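Probable mannosyltransferase KTR4 (Saccharomyces cerevisiae, PDB 5A07) is probably a mannosyltransferase with a GT-A type glycosyltransferase fold, modelled here with guanosine-5'-diphosphate and a manganese ion. Local coordinates at residues Asp181-Tyr185 with Ala200-His206; Ile269-Thr274 with Tyr308-Thr314. All coordinates share one frame. Residues are numbered along the deposited sequence.

Interaction 1 (Asp181-Tyr185 with Ala200-His206); sequences DRERY and AEVESYH. With GDP (guanosine-5'-diphosphate), chain F.
Two helix starts face each other, joined by the side chains of Arg182 and Tyr185, with no direct backbone-to-backbone bond. Asp181 is the N-cap of helix 182-194, its OD1 accepting weak capping bonds from Glu183 N (2.7 Å) and Arg184 N (3.2 Å); Tyr185 N closes the turn on Asp181 O (3.0 Å). Val202 is at the N-cap of helix 203-214, and Tyr205 N reaches Val202 O at 3.0 Å. The nearest CA atoms, of Tyr185 and Glu201, are 8.9 Å apart.

A two-pronged salt bridge joins Arg182 NH1 to Glu203 OE1 (3.0 Å) and Arg182 NH2 to Glu203 OE2 (2.8 Å). Glu203 is extended (chi1 and chi2 both t); Arg182 is t, t, then m at chi3, which bends the guanidinium to Glu203. Met176 lies against both.

This junction backs onto the nucleotide pocket of the GT-A fold: Tyr205 OH donates to GDP O2B at 2.7 Å, and Ser204 CB lies 3.4 Å from GDP O6.

The aromatic link is T-shaped. Tyr185 (chi1 t) directs its ring edge at the face of His206 (chi1 m), centroids 5.2 Å apart and planes at 82°. Tyr185 OH lies 3.4 Å from Glu203 CA and 3.7 Å from His206 CD2. His206 NE2 donates to Ala200 O at 2.7 Å, and ND1 bonds to Phe347 O. One water bridges Tyr185 OH and Glu201 O, 2.6 Å from each.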
loop_
_atom_site.group_PDB
_atom_site.type_symbol
_atom_site.label_atom_id
_atom_site.label_comp_id
_atom_site.label_asym_id
_atom_site.label_seq_id
_atom_site.Cartn_x
_atom_site.Cartn_y
_atom_site.Cartn_z
ATOM N N ASP B 181 -13.341 -24.805 -1.593
ATOM C CA ASP B 181 -13.087 -26.209 -1.398
ATOM C C ASP B 181 -11.733 -26.396 -0.751
ATOM O O ASP B 181 -10.649 -26.301 -1.406
ATOM C CB ASP B 181 -13.149 -26.988 -2.738
ATOM C CG ASP B 181 -12.542 -28.436 -2.659
ATOM O OD1 ASP B 181 -12.185 -28.992 -1.604
ATOM O OD2 ASP B 181 -12.379 -29.033 -3.710
ATOM N N ARG B 182 -11.778 -26.740 0.524
ATOM C CA ARG B 182 -10.563 -26.912 1.273
ATOM C C ARG B 182 -9.583 -27.920 0.688
ATOM O O ARG B 182 -8.326 -27.744 0.774
ATOM C CB ARG B 182 -10.914 -27.211 2.708
ATOM C CG ARG B 182 -9.717 -27.316 3.613
ATOM C CD ARG B 182 -10.208 -27.424 5.026
ATOM N NE ARG B 182 -10.649 -26.147 5.597
ATOM C CZ ARG B 182 -9.806 -25.206 6.037
ATOM N NH1 ARG B 182 -8.493 -25.362 5.904
ATOM N NH2 ARG B 182 -10.272 -24.132 6.587
ATOM N N GLU B 183 -10.096 -28.958 0.035
ATOM C CA GLU B 183 -9.163 -29.927 -0.561
ATOM C C GLU B 183 -8.418 -29.353 -1.809
ATOM O O GLU B 183 -7.185 -29.556 -2.032
ATOM C CB GLU B 183 -9.864 -31.277 -0.818
ATOM C CG GLU B 183 -8.915 -32.478 -0.767
ATOM C CD GLU B 183 -9.644 -33.817 -0.871
ATOM O OE1 GLU B 183 -10.907 -33.799 -0.962
ATOM O OE2 GLU B 183 -8.952 -34.876 -0.856
ATOM N N ARG B 184 -9.128 -28.583 -2.604
ATOM C CA ARG B 184 -8.452 -27.856 -3.694
ATOM C C ARG B 184 -7.387 -26.845 -3.169
ATOM O O ARG B 184 -6.228 -26.813 -3.631
ATOM C CB ARG B 184 -9.504 -27.155 -4.503
ATOM C CG ARG B 184 -8.929 -26.521 -5.740
ATOM C CD ARG B 184 -10.078 -25.952 -6.538
ATOM N NE ARG B 184 -9.651 -24.884 -7.431
ATOM C CZ ARG B 184 -10.500 -24.074 -8.054
ATOM N NH1 ARG B 184 -11.811 -24.190 -7.882
ATOM N NH2 ARG B 184 -10.037 -23.141 -8.852
ATOM N N TYR B 185 -7.789 -26.105 -2.138
ATOM C CA TYR B 185 -6.905 -25.205 -1.449
ATOM C C TYR B 185 -5.619 -25.952 -1.124
ATOM O O TYR B 185 -4.506 -25.486 -1.441
ATOM C CB TYR B 185 -7.645 -24.606 -0.212
ATOM C CG TYR B 185 -6.703 -23.965 0.768
ATOM C CD1 TYR B 185 -6.121 -22.740 0.495
ATOM C CD2 TYR B 185 -6.343 -24.599 1.951
ATOM C CE1 TYR B 185 -5.214 -22.176 1.379
ATOM C CE2 TYR B 185 -5.429 -24.048 2.830
ATOM C CZ TYR B 185 -4.881 -22.819 2.539
ATOM O OH TYR B 185 -3.985 -22.255 3.395
ATOM N N ALA B 200 2.640 -19.868 1.418
ATOM C CA ALA B 200 1.591 -20.484 0.566
ATOM C C ALA B 200 0.679 -21.370 1.401
ATOM O O ALA B 200 -0.519 -21.376 1.256
ATOM C CB ALA B 200 2.227 -21.304 -0.551
ATOM N N GLU B 201 1.273 -22.143 2.305
ATOM C CA GLU B 201 0.500 -23.098 3.087
ATOM C C GLU B 201 0.110 -22.532 4.463
ATOM O O GLU B 201 -0.327 -23.275 5.342
ATOM C CB GLU B 201 1.323 -24.421 3.203
ATOM C CG GLU B 201 1.472 -25.194 1.883
ATOM C CD GLU B 201 2.251 -26.520 1.987
ATOM O OE1 GLU B 201 3.491 -26.471 2.081
ATOM O OE2 GLU B 201 1.631 -27.607 1.943
ATOM N N VAL B 202 0.277 -21.226 4.684
ATOM C CA VAL B 202 -0.144 -20.617 5.970
ATOM C C VAL B 202 -1.524 -20.041 5.851
ATOM O O VAL B 202 -1.690 -18.949 5.275
ATOM C CB VAL B 202 0.857 -19.577 6.422
ATOM C CG1 VAL B 202 0.482 -19.044 7.812
ATOM C CG2 VAL B 202 2.258 -20.177 6.470
ATOM N N GLU B 203 -2.531 -20.734 6.390
ATOM C CA GLU B 203 -3.881 -20.352 6.158
ATOM C C GLU B 203 -4.193 -18.951 6.711
ATOM O O GLU B 203 -4.967 -18.203 6.125
ATOM C CB GLU B 203 -4.839 -21.390 6.752
ATOM C CG GLU B 203 -6.304 -21.093 6.449
ATOM C CD GLU B 203 -7.244 -22.215 6.888
ATOM O OE1 GLU B 203 -6.736 -23.302 7.233
ATOM O OE2 GLU B 203 -8.467 -21.996 6.897
ATOM N N SER B 204 -3.626 -18.630 7.874
ATOM C CA SER B 204 -3.864 -17.315 8.518
ATOM C C SER B 204 -3.434 -16.149 7.542
ATOM O O SER B 204 -3.980 -15.064 7.614
ATOM C CB SER B 204 -3.127 -17.236 9.813
ATOM O OG SER B 204 -1.746 -17.369 9.591
ATOM N N TYR B 205 -2.433 -16.418 6.719
ATOM C CA TYR B 205 -1.850 -15.389 5.839
ATOM C C TYR B 205 -2.808 -15.089 4.720
ATOM O O TYR B 205 -3.054 -13.920 4.372
ATOM C CB TYR B 205 -0.492 -15.808 5.319
ATOM C CG TYR B 205 0.213 -14.636 4.653
ATOM C CD1 TYR B 205 0.939 -13.741 5.426
ATOM C CD2 TYR B 205 0.134 -14.415 3.282
ATOM C CE1 TYR B 205 1.602 -12.648 4.835
ATOM C CE2 TYR B 205 0.769 -13.300 2.672
ATOM C CZ TYR B 205 1.493 -12.440 3.463
ATOM O OH TYR B 205 2.147 -11.366 2.943
ATOM N N HIS B 206 -3.380 -16.157 4.157
ATOM C CA HIS B 206 -4.479 -16.003 3.233
ATOM C C HIS B 206 -5.621 -15.193 3.837
ATOM O O HIS B 206 -6.168 -14.276 3.232
ATOM C CB HIS B 206 -4.975 -17.393 2.791
ATOM C CG HIS B 206 -4.007 -18.160 1.963
ATOM N ND1 HIS B 206 -4.155 -18.286 0.592
ATOM C CD2 HIS B 206 -2.893 -18.885 2.282
ATOM C CE1 HIS B 206 -3.206 -19.081 0.115
ATOM N NE2 HIS B 206 -2.414 -19.456 1.115
HETATM P PB GDP F . 4.236 -9.445 5.564
HETATM O O1B GDP F . 5.406 -10.344 5.701
HETATM O O2B GDP F . 3.417 -9.552 4.411
HETATM O O3B GDP F . 4.543 -8.062 6.000
HETATM O O3A GDP F . 3.221 -10.138 6.624
HETATM P PA GDP F . 2.968 -9.893 8.170
HETATM O O1A GDP F . 3.068 -11.112 8.980
HETATM O O2A GDP F . 3.638 -8.723 8.763
HETATM O "O5'" GDP F . 1.421 -9.583 8.137
HETATM C "C5'" GDP F . 0.757 -8.362 7.783
HETATM C "C4'" GDP F . 0.040 -7.708 8.952
HETATM O "O4'" GDP F . -1.007 -8.595 9.365
HETATM C "C3'" GDP F . 0.912 -7.441 10.168
HETATM O "O3'" GDP F . 0.393 -6.281 10.862
HETATM C "C2'" GDP F . 0.736 -8.726 10.993
HETATM O "O2'" GDP F . 0.899 -8.494 12.385
HETATM C "C1'" GDP F . -0.691 -9.034 10.701
HETATM N N9 GDP F . -1.016 -10.480 10.715
HETATM C C8 GDP F . -0.550 -11.469 9.910
HETATM N N7 GDP F . -1.182 -12.667 10.241
HETATM C C5 GDP F . -2.059 -12.386 11.252
HETATM C C6 GDP F . -3.024 -13.187 12.031
HETATM O O6 GDP F . -3.070 -14.416 11.705
HETATM N N1 GDP F . -3.723 -12.564 12.989
HETATM C C2 GDP F . -3.554 -11.220 13.283
HETATM N N2 GDP F . -4.275 -10.669 14.253
HETATM N N3 GDP F . -2.669 -10.437 12.592
HETATM C C4 GDP F . -1.972 -10.956 11.565
HETATM O O HOH W 1 -2.784 -24.028 4.800
#

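Interaction 2 (Ile269-Thr274 with Tyr308-Thr314)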
loop_
_atom_site.group_PDB
_atom_site.type_symbol
_atom_site.label_atom_id
_atom_site.label_comp_id
_atom_site.label_asym_id
_atom_site.label_seq_id
_atom_site.Cartn_x
_atom_site.Cartn_y
_atom_site.Cartn_z
ATOM N N ILE B 269 -0.093 -14.568 -7.958
ATOM C CA ILE B 269 -1.216 -13.880 -8.547
ATOM C C ILE B 269 -1.425 -14.271 -9.999
ATOM O O ILE B 269 -1.771 -13.439 -10.867
ATOM C CB ILE B 269 -1.055 -12.337 -8.460
ATOM C CG1 ILE B 269 0.271 -11.882 -9.053
ATOM C CG2 ILE B 269 -1.271 -11.922 -7.008
ATOM C CD1 ILE B 269 0.450 -10.341 -9.150
ATOM N N GLU B 270 -1.285 -15.561 -10.275
ATOM C CA GLU B 270 -1.402 -16.059 -11.658
ATOM C C GLU B 270 -2.605 -15.534 -12.411
ATOM O O GLU B 270 -2.458 -15.078 -13.570
ATOM C CB GLU B 270 -1.412 -17.599 -11.671
ATOM C CG GLU B 270 -1.494 -18.143 -13.084
ATOM C CD GLU B 270 -1.256 -19.651 -13.150
ATOM O OE1 GLU B 270 -1.541 -20.316 -12.142
ATOM O OE2 GLU B 270 -0.784 -20.140 -14.201
ATOM N N THR B 271 -3.789 -15.552 -11.830
ATOM C CA THR B 271 -4.990 -15.085 -12.505
ATOM C C THR B 271 -5.628 -13.820 -11.982
ATOM O O THR B 271 -6.725 -13.481 -12.364
ATOM C CB THR B 271 -6.116 -16.174 -12.548
ATOM O OG1 THR B 271 -6.618 -16.461 -11.217
ATOM C CG2 THR B 271 -5.592 -17.461 -13.241
ATOM N N LEU B 272 -4.946 -13.037 -11.178
ATOM C CA LEU B 272 -5.584 -11.837 -10.646
ATOM C C LEU B 272 -5.857 -10.747 -11.738
ATOM O O LEU B 272 -6.925 -10.176 -11.816
ATOM C CB LEU B 272 -4.746 -11.266 -9.486
ATOM C CG LEU B 272 -5.199 -9.902 -8.959
ATOM C CD1 LEU B 272 -6.599 -9.932 -8.397
ATOM C CD2 LEU B 272 -4.176 -9.520 -7.861
ATOM N N TRP B 273 -4.886 -10.519 -12.578
ATOM C CA TRP B 273 -5.053 -9.555 -13.698
ATOM C C TRP B 273 -6.148 -10.023 -14.676
ATOM O O TRP B 273 -7.009 -9.268 -15.054
ATOM C CB TRP B 273 -3.710 -9.433 -14.476
ATOM C CG TRP B 273 -3.801 -8.507 -15.651
ATOM C CD1 TRP B 273 -3.867 -8.867 -16.970
ATOM C CD2 TRP B 273 -3.967 -7.079 -15.606
ATOM N NE1 TRP B 273 -4.040 -7.746 -17.748
ATOM C CE2 TRP B 273 -4.064 -6.634 -16.937
ATOM C CE3 TRP B 273 -3.981 -6.135 -14.570
ATOM C CZ2 TRP B 273 -4.236 -5.288 -17.266
ATOM C CZ3 TRP B 273 -4.139 -4.794 -14.879
ATOM C CH2 TRP B 273 -4.231 -4.365 -16.225
ATOM N N THR B 274 -6.088 -11.269 -15.113
ATOM C CA THR B 274 -7.080 -11.745 -16.137
ATOM C C THR B 274 -8.463 -11.671 -15.566
ATOM O O THR B 274 -9.379 -11.205 -16.222
ATOM C CB THR B 274 -6.723 -13.144 -16.688
ATOM O OG1 THR B 274 -6.493 -14.052 -15.617
ATOM C CG2 THR B 274 -5.392 -13.080 -17.401
ATOM N N TYR B 308 4.002 -13.711 -17.381
ATOM C CA TYR B 308 3.367 -14.708 -16.538
ATOM C C TYR B 308 1.926 -14.376 -16.194
ATOM O O TYR B 308 1.078 -15.235 -16.152
ATOM C CB TYR B 308 4.224 -14.942 -15.287
ATOM C CG TYR B 308 3.700 -16.033 -14.412
ATOM C CD1 TYR B 308 2.684 -15.786 -13.498
ATOM C CD2 TYR B 308 4.185 -17.342 -14.523
ATOM C CE1 TYR B 308 2.169 -16.775 -12.699
ATOM C CE2 TYR B 308 3.651 -18.353 -13.719
ATOM C CZ TYR B 308 2.658 -18.053 -12.810
ATOM O OH TYR B 308 2.119 -19.018 -12.009
ATOM N N THR B 309 1.595 -13.103 -15.994
ATOM C CA THR B 309 0.246 -12.709 -15.561
ATOM C C THR B 309 -0.610 -12.397 -16.726
ATOM O O THR B 309 -1.795 -11.993 -16.608
ATOM C CB THR B 309 0.308 -11.406 -14.703
ATOM O OG1 THR B 309 1.002 -10.415 -15.477
ATOM C CG2 THR B 309 1.091 -11.635 -13.385
ATOM N N GLN B 310 0.017 -12.469 -17.889
ATOM C CA GLN B 310 -0.686 -12.158 -19.128
ATOM C C GLN B 310 -1.211 -10.740 -19.146
ATOM O O GLN B 310 -2.358 -10.480 -19.508
ATOM C CB GLN B 310 -1.828 -13.167 -19.380
ATOM C CG GLN B 310 -1.343 -14.615 -19.600
ATOM C CD GLN B 310 -2.528 -15.570 -19.697
ATOM O OE1 GLN B 310 -3.270 -15.558 -20.665
ATOM N NE2 GLN B 310 -2.774 -16.302 -18.629
ATOM N N GLY B 311 -0.340 -9.796 -18.751
ATOM C CA GLY B 311 -0.636 -8.385 -18.985
ATOM C C GLY B 311 -0.463 -7.407 -17.823
ATOM O O GLY B 311 -0.804 -6.253 -17.985
ATOM N N TYR B 312 0.064 -7.859 -16.679
ATOM C CA TYR B 312 0.188 -6.989 -15.493
ATOM C C TYR B 312 1.635 -6.909 -15.092
ATOM O O TYR B 312 2.320 -7.915 -14.917
ATOM C CB TYR B 312 -0.648 -7.543 -14.340
ATOM C CG TYR B 312 -0.546 -6.845 -12.980
ATOM C CD1 TYR B 312 -0.355 -5.478 -12.853
ATOM C CD2 TYR B 312 -0.778 -7.575 -11.813
ATOM C CE1 TYR B 312 -0.289 -4.874 -11.571
ATOM C CE2 TYR B 312 -0.713 -6.970 -10.560
ATOM C CZ TYR B 312 -0.466 -5.618 -10.450
ATOM O OH TYR B 312 -0.426 -5.054 -9.182
ATOM N N SER B 313 2.131 -5.691 -14.947
ATOM C CA SER B 313 3.514 -5.481 -14.519
ATOM C C SER B 313 3.843 -6.117 -13.179
ATOM O O SER B 313 4.976 -6.436 -12.917
ATOM C CB SER B 313 3.777 -3.947 -14.424
ATOM O OG SER B 313 2.899 -3.368 -13.421
ATOM N N THR B 314 2.814 -6.246 -12.374
ATOM C CA THR B 314 2.820 -6.658 -10.955
ATOM C C THR B 314 3.231 -5.540 -10.045
ATOM O O THR B 314 3.365 -5.733 -8.821
ATOM C CB THR B 314 3.574 -7.961 -10.656
ATOM O OG1 THR B 314 4.985 -7.734 -10.727
ATOM C CG2 THR B 314 3.187 -9.022 -11.627
HETATM O O HOH W 2 -3.369 -12.811 -14.505
HETATM O O HOH W 3 -1.483 -15.938 -16.003
#
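Begin at Ile269, whose CD1 reaches into the second segment, 3.8 Å from Tyr312 CE2 and 3.9 Å from Thr314 CG2. Next, Glu270 CA is 5.4 Å from Thr309 CA, the shortest CA-CA separation between the segments. Glu270 O accepts from water 2 at 2.6 Å and from water 3 at 2.8 Å. Water 2 also donates to Thr309 O (2.8 Å) and accepts from Thr274 N (3.2 Å), whereas water 3 donates to Tyr308 O (2.7 Å) and accepts from Gln310 NE2 (2.9 Å). Thr271, at the N-cap position of helix 272-282, turns its CB away and bonds through OG1 to Glu350. Leu272 heads instead for Trp352 and helices 332-344 and 354-365.

Trp273 buries the most surface. Gly311 O and Tyr312 N lie over one face of its indole, with Gly311 O 3.4 Å from Trp273 CE2, and Trp273 CG meets Tyr312 CB at 3.5 Å. The Trp273 six-membered ring and the Tyr312 ring are inclined by only 17° but so far offset that they scarcely overlap, centroids at 5.5 Å. A CB on Gly311 would clash with Trp273 NE1, and the backbone angles of Gly311 (phi 132°, psi 6°) by themselves call for glycine. Thr274 CG2 ends the segment 3.8 Å from Thr309 O.

What the helix start packs against is a Schellman motif, with Gln310 at positive phi, ending helix 303-308 on the way to strand 316-317.

How the interactions relate
Along the chain the two follow one another, and they do not touch: their centres are 20 Å apart and their nearest atoms about 8 Å. Both involve the N-terminal end of a helix, and the 347-352 region serves both: Phe347 O holds His206 ND1 in interaction 1, while in interaction 2 Glu350 holds Thr271 OG1 and Trp352 touches Ile269 and Leu272. Interaction 1 meets GDP directly through Ser204 and Tyr205, and the Val202 side chain is about 13 Å from the manganese ion, whose site includes Glu232 and His381. Interaction 2 stands back from the pocket, with the Ile269 side chain about 13 Å from GDP.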